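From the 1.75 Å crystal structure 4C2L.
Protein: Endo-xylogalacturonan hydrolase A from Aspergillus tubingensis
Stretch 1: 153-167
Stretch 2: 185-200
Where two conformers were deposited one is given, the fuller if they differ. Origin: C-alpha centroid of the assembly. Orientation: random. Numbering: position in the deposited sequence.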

# COMPACT_ATOMS: atom_id res chain seq x y z
N ASN A 153 -11.20 4.37 -7.39
CA ASN A 153 -11.31 3.20 -8.27
C ASN A 153 -10.09 2.95 -9.17
O ASN A 153 -10.22 2.88 -10.40
CB ASN A 153 -12.61 3.26 -9.08
CG ASN A 153 -13.84 3.31 -8.20
OD1 ASN A 153 -13.81 2.86 -7.04
ND2 ASN A 153 -14.96 3.84 -8.74
N PRO A 154 -8.91 2.78 -8.57
CA PRO A 154 -7.74 2.39 -9.38
C PRO A 154 -7.94 0.97 -9.92
O PRO A 154 -8.55 0.14 -9.24
CB PRO A 154 -6.61 2.37 -8.35
CG PRO A 154 -7.29 2.02 -7.06
CD PRO A 154 -8.59 2.81 -7.14
N PRO A 155 -7.44 0.69 -11.13
CA PRO A 155 -7.53 -0.69 -11.64
C PRO A 155 -6.79 -1.68 -10.73
O PRO A 155 -7.17 -2.85 -10.64
CB PRO A 155 -6.78 -0.62 -12.98
CG PRO A 155 -6.74 0.81 -13.35
CD PRO A 155 -6.92 1.66 -12.12
N ASN A 156 -5.77 -1.21 -10.03
CA ASN A 156 -4.86 -2.09 -9.28
C ASN A 156 -4.29 -1.22 -8.15
O ASN A 156 -5.05 -0.57 -7.44
CB ASN A 156 -3.77 -2.58 -10.28
CG ASN A 156 -3.05 -3.89 -9.88
OD1 ASN A 156 -2.46 -4.53 -10.76
ND2 ASN A 156 -3.02 -4.24 -8.61
N VAL A 157 -2.97 -1.17 -7.98
CA VAL A 157 -2.37 -0.45 -6.84
C VAL A 157 -2.64 1.05 -6.96
O VAL A 157 -2.59 1.61 -8.07
CB VAL A 157 -0.84 -0.73 -6.77
CG1 VAL A 157 -0.16 0.13 -5.69
CG2 VAL A 157 -0.62 -2.23 -6.51
N PHE A 158 -2.95 1.71 -5.84
CA PHE A 158 -3.15 3.16 -5.85
C PHE A 158 -1.80 3.87 -6.04
O PHE A 158 -1.61 4.64 -6.99
CB PHE A 158 -3.72 3.66 -4.52
CG PHE A 158 -5.20 3.42 -4.31
CD1 PHE A 158 -5.66 2.23 -3.73
CD2 PHE A 158 -6.11 4.43 -4.57
CE1 PHE A 158 -7.02 2.03 -3.47
CE2 PHE A 158 -7.47 4.26 -4.31
CZ PHE A 158 -7.93 3.06 -3.77
N ASN A 159 -0.88 3.64 -5.11
CA ASN A 159 0.38 4.39 -5.08
C ASN A 159 1.53 3.43 -4.87
O ASN A 159 1.46 2.53 -4.02
CB ASN A 159 0.41 5.35 -3.88
CG ASN A 159 -0.71 6.35 -3.93
OD1 ASN A 159 -0.70 7.26 -4.74
ND2 ASN A 159 -1.72 6.16 -3.07
N SER A 160 2.60 3.63 -5.63
CA SER A 160 3.82 2.85 -5.46
C SER A 160 5.02 3.79 -5.42
O SER A 160 5.03 4.79 -6.16
CB SER A 160 3.95 1.87 -6.63
OG SER A 160 5.14 1.11 -6.52
N VAL A 161 6.02 3.48 -4.60
CA VAL A 161 7.24 4.27 -4.55
C VAL A 161 8.38 3.27 -4.61
O VAL A 161 8.43 2.32 -3.82
CB VAL A 161 7.35 5.10 -3.24
CG1 VAL A 161 8.65 5.89 -3.21
CG2 VAL A 161 6.15 6.04 -3.10
N LYS A 162 9.26 3.46 -5.58
CA LYS A 162 10.43 2.61 -5.70
C LYS A 162 11.56 3.36 -6.40
O LYS A 162 11.55 4.59 -6.46
CB LYS A 162 10.09 1.31 -6.42
CG LYS A 162 9.74 1.48 -7.87
CD LYS A 162 9.51 0.10 -8.49
CE LYS A 162 8.18 -0.46 -8.02
NZ LYS A 162 8.08 -1.89 -8.42
N GLY A 163 12.55 2.61 -6.88
CA GLY A 163 13.67 3.19 -7.63
C GLY A 163 14.59 4.13 -6.85
O GLY A 163 15.30 4.94 -7.45
N GLY A 164 14.57 4.03 -5.52
CA GLY A 164 15.41 4.89 -4.67
C GLY A 164 14.89 6.30 -4.48
O GLY A 164 15.65 7.20 -4.11
N ALA A 165 13.59 6.51 -4.72
CA ALA A 165 12.95 7.80 -4.42
C ALA A 165 13.28 8.20 -3.00
O ALA A 165 13.39 7.33 -2.12
CB ALA A 165 11.43 7.70 -4.60
N THR A 166 13.47 9.49 -2.75
CA THR A 166 13.73 9.93 -1.38
C THR A 166 12.90 11.15 -1.03
O THR A 166 12.62 11.98 -1.89
CB THR A 166 15.24 10.18 -1.13
OG1 THR A 166 15.44 10.47 0.27
CG2 THR A 166 15.74 11.35 -1.94
N ASN A 167 12.49 11.26 0.23
CA ASN A 167 11.69 12.40 0.71
C ASN A 167 10.36 12.51 -0.05
O ASN A 167 10.13 13.45 -0.83
CB ASN A 167 12.45 13.74 0.59
CG ASN A 167 13.83 13.71 1.24
OD1 ASN A 167 14.01 13.14 2.32
ND2 ASN A 167 14.80 14.34 0.59
N PRO A 185 -12.58 -5.25 -5.97
CA PRO A 185 -11.44 -4.49 -6.51
C PRO A 185 -10.12 -5.12 -6.05
O PRO A 185 -9.46 -4.61 -5.15
CB PRO A 185 -11.64 -3.10 -5.92
CG PRO A 185 -12.45 -3.30 -4.67
CD PRO A 185 -13.27 -4.54 -4.88
N LYS A 186 -9.76 -6.24 -6.67
CA LYS A 186 -8.59 -7.02 -6.24
C LYS A 186 -7.28 -6.24 -6.35
O LYS A 186 -7.09 -5.48 -7.29
CB LYS A 186 -8.45 -8.27 -7.12
CG LYS A 186 -9.51 -9.32 -6.92
CD LYS A 186 -9.36 -10.03 -5.59
CE LYS A 186 -10.24 -11.28 -5.56
NZ LYS A 186 -10.12 -11.97 -4.24
N ASN A 187 -6.39 -6.44 -5.38
CA ASN A 187 -5.02 -5.91 -5.44
C ASN A 187 -4.97 -4.39 -5.50
O ASN A 187 -4.06 -3.83 -6.10
CB ASN A 187 -4.28 -6.51 -6.65
CG ASN A 187 -4.35 -8.03 -6.67
OD1 ASN A 187 -5.03 -8.62 -7.51
ND2 ASN A 187 -3.66 -8.68 -5.72
N THR A 188 -5.96 -3.74 -4.87
CA THR A 188 -5.98 -2.29 -4.82
C THR A 188 -5.18 -1.78 -3.61
O THR A 188 -5.70 -1.02 -2.79
CB THR A 188 -7.42 -1.74 -4.84
OG1 THR A 188 -8.24 -2.49 -3.92
CG2 THR A 188 -7.98 -1.86 -6.27
N ASP A 189 -3.91 -2.20 -3.51
CA ASP A 189 -3.05 -1.78 -2.38
C ASP A 189 -3.04 -0.26 -2.27
O ASP A 189 -2.91 0.44 -3.29
CB ASP A 189 -1.59 -2.19 -2.61
CG ASP A 189 -1.39 -3.68 -2.78
OD1 ASP A 189 -2.34 -4.42 -3.06
OD2 ASP A 189 -0.21 -4.10 -2.67
N GLY A 190 -3.14 0.29 -1.06
CA GLY A 190 -3.06 1.73 -0.91
C GLY A 190 -1.68 2.28 -1.26
O GLY A 190 -1.55 3.25 -2.01
N PHE A 191 -0.65 1.70 -0.66
CA PHE A 191 0.72 2.18 -0.84
C PHE A 191 1.62 0.98 -0.85
O PHE A 191 1.64 0.23 0.12
CB PHE A 191 1.14 3.09 0.34
CG PHE A 191 0.24 4.25 0.55
CD1 PHE A 191 -0.92 4.11 1.31
CD2 PHE A 191 0.52 5.48 -0.03
CE1 PHE A 191 -1.78 5.18 1.50
CE2 PHE A 191 -0.34 6.56 0.16
CZ PHE A 191 -1.49 6.40 0.92
N ASP A 192 2.36 0.81 -1.95
CA ASP A 192 3.37 -0.23 -2.01
C ASP A 192 4.69 0.53 -1.95
O ASP A 192 5.06 1.19 -2.94
CB ASP A 192 3.29 -0.99 -3.34
CG ASP A 192 2.24 -2.10 -3.33
OD1 ASP A 192 1.57 -2.33 -2.31
OD2 ASP A 192 2.12 -2.74 -4.37
N ILE A 193 5.36 0.48 -0.81
CA ILE A 193 6.58 1.27 -0.61
C ILE A 193 7.78 0.35 -0.73
O ILE A 193 8.01 -0.48 0.14
CB ILE A 193 6.56 2.01 0.75
CG1 ILE A 193 5.26 2.84 0.90
CG2 ILE A 193 7.82 2.88 0.91
CD1 ILE A 193 5.05 3.91 -0.17
N GLY A 194 8.51 0.48 -1.84
CA GLY A 194 9.69 -0.32 -2.10
C GLY A 194 10.95 0.49 -1.89
O GLY A 194 11.06 1.26 -0.92
N GLU A 195 11.90 0.34 -2.81
CA GLU A 195 13.22 0.94 -2.68
C GLU A 195 13.10 2.45 -2.58
O GLU A 195 12.79 3.14 -3.57
CB GLU A 195 14.09 0.56 -3.89
CG GLU A 195 15.55 0.96 -3.71
CD GLU A 195 16.33 0.94 -5.01
OE1 GLU A 195 15.78 0.58 -6.07
OE2 GLU A 195 17.52 1.32 -4.98
N SER A 196 13.32 2.97 -1.37
CA SER A 196 13.13 4.38 -1.10
C SER A 196 13.64 4.67 0.29
O SER A 196 13.87 3.75 1.08
CB SER A 196 11.63 4.76 -1.17
OG SER A 196 10.88 3.99 -0.25
N THR A 197 13.80 5.95 0.59
CA THR A 197 14.10 6.41 1.94
C THR A 197 13.28 7.65 2.26
O THR A 197 13.04 8.47 1.38
CB THR A 197 15.60 6.74 2.12
OG1 THR A 197 15.98 7.73 1.15
CG2 THR A 197 16.46 5.50 1.93
N TYR A 198 12.88 7.77 3.52
CA TYR A 198 12.18 8.95 4.04
C TYR A 198 10.85 9.16 3.32
O TYR A 198 10.58 10.23 2.74
CB TYR A 198 13.07 10.20 4.02
CG TYR A 198 14.44 9.93 4.61
CD1 TYR A 198 14.61 9.67 5.97
CD2 TYR A 198 15.57 9.91 3.79
CE1 TYR A 198 15.87 9.40 6.50
CE2 TYR A 198 16.83 9.66 4.31
CZ TYR A 198 16.97 9.40 5.65
OH TYR A 198 18.24 9.14 6.15
N VAL A 199 10.04 8.12 3.34
CA VAL A 199 8.66 8.19 2.86
C VAL A 199 7.77 8.39 4.08
O VAL A 199 7.92 7.69 5.09
CB VAL A 199 8.26 6.91 2.09
CG1 VAL A 199 6.78 6.92 1.74
CG2 VAL A 199 9.10 6.78 0.81
N THR A 200 6.85 9.34 3.98
CA THR A 200 5.87 9.57 5.04
C THR A 200 4.46 9.48 4.47
O THR A 200 4.17 10.03 3.40
CB THR A 200 6.08 10.93 5.72
OG1 THR A 200 7.37 10.97 6.34
CG2 THR A 200 5.01 11.18 6.81
O HOH W 1 6.71 -0.65 -4.69
O HOH W 2 13.15 -0.20 -7.25
O HOH W 3 16.54 6.66 -1.38

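What holds Val-161, the residue with the largest area covered by the other stretch, in its place? Its backbone is bonded on both sides of the residue in the pattern of a parallel sheet. Val-161 N donates to Asp-192 O at 3.0 Å, and Val-161 O accepts from Gly-194 N at 2.7 Å, so the valine straddles Ile-193, its partner in register. The strands run nearly parallel, 7° apart, and this pairing puts both side chains on the same face. There Val-161 CG2 lies 3.8 Å from Ile-193 CD1, while Val-161 CG1 packs 3.8 Å from Ser-196 CB and 4.1 Å from Val-199 CG2. The isopropyl group, with chi1 in the t well, thus packs against Ile-193 and against Ser-196 and Val-199 farther along the same stretch, and the valine is buried.

How does Glu-195 cover so much surface while remaining exposed? It lies alongside the type I' turn from Lys-162 to Ala-165, whose two central glycines have the positive phi angles such a turn requires. The main-chain oxygen points into the turn: Gly-164 N donates to Glu-195 O at 2.8 Å, and Lys-162 CA adds a CA-H...O contact to Glu-195 O at 3.2 Å. Gly-163 N is 3.4 Å from Glu-195 O, but the angle is too poor for a hydrogen bond. Instead, Gly-163 N donates to water 2 at 2.9 Å, and the water donates to Glu-195 OE1 at 3.0 Å, tying the carboxylate to the turn.

Why does Thr-188 cover a large area without a direct hydrogen bond to the other stretch? Its hydroxyl is engaged within its own type II turn, Thr-188 OG1 donating to Pro-185 O at 2.7 Å. What remains is packing: Thr-188 CG2 sits 3.6 Å from Pro-154 O and 4.0 Å from Pro-154 CG, and Thr-188 CA makes a CA-H...O contact of 3.3 Å with Asn-156 O. The edge of the Phe-158 ring meets the threonine carbonyl, with Phe-158 CD1 3.4 Å from Thr-188 O. Hydrogen bonds come from the neighbours, Asn-156 ND2 to Asn-187 O at 2.7 Å and Phe-158 N to Asp-189 O at 2.8 Å.

Does the pairing resume beyond the glycine turn? It does, at Thr-166 and Thr-197, whose side chains share a face and whose OG1 atoms are hydrogen-bonded at 2.9 Å. The backbone brackets this pair: Thr-197 N donates to Ala-165 O, and Asn-167 N to Thr-197 O, each at 3.1 Å.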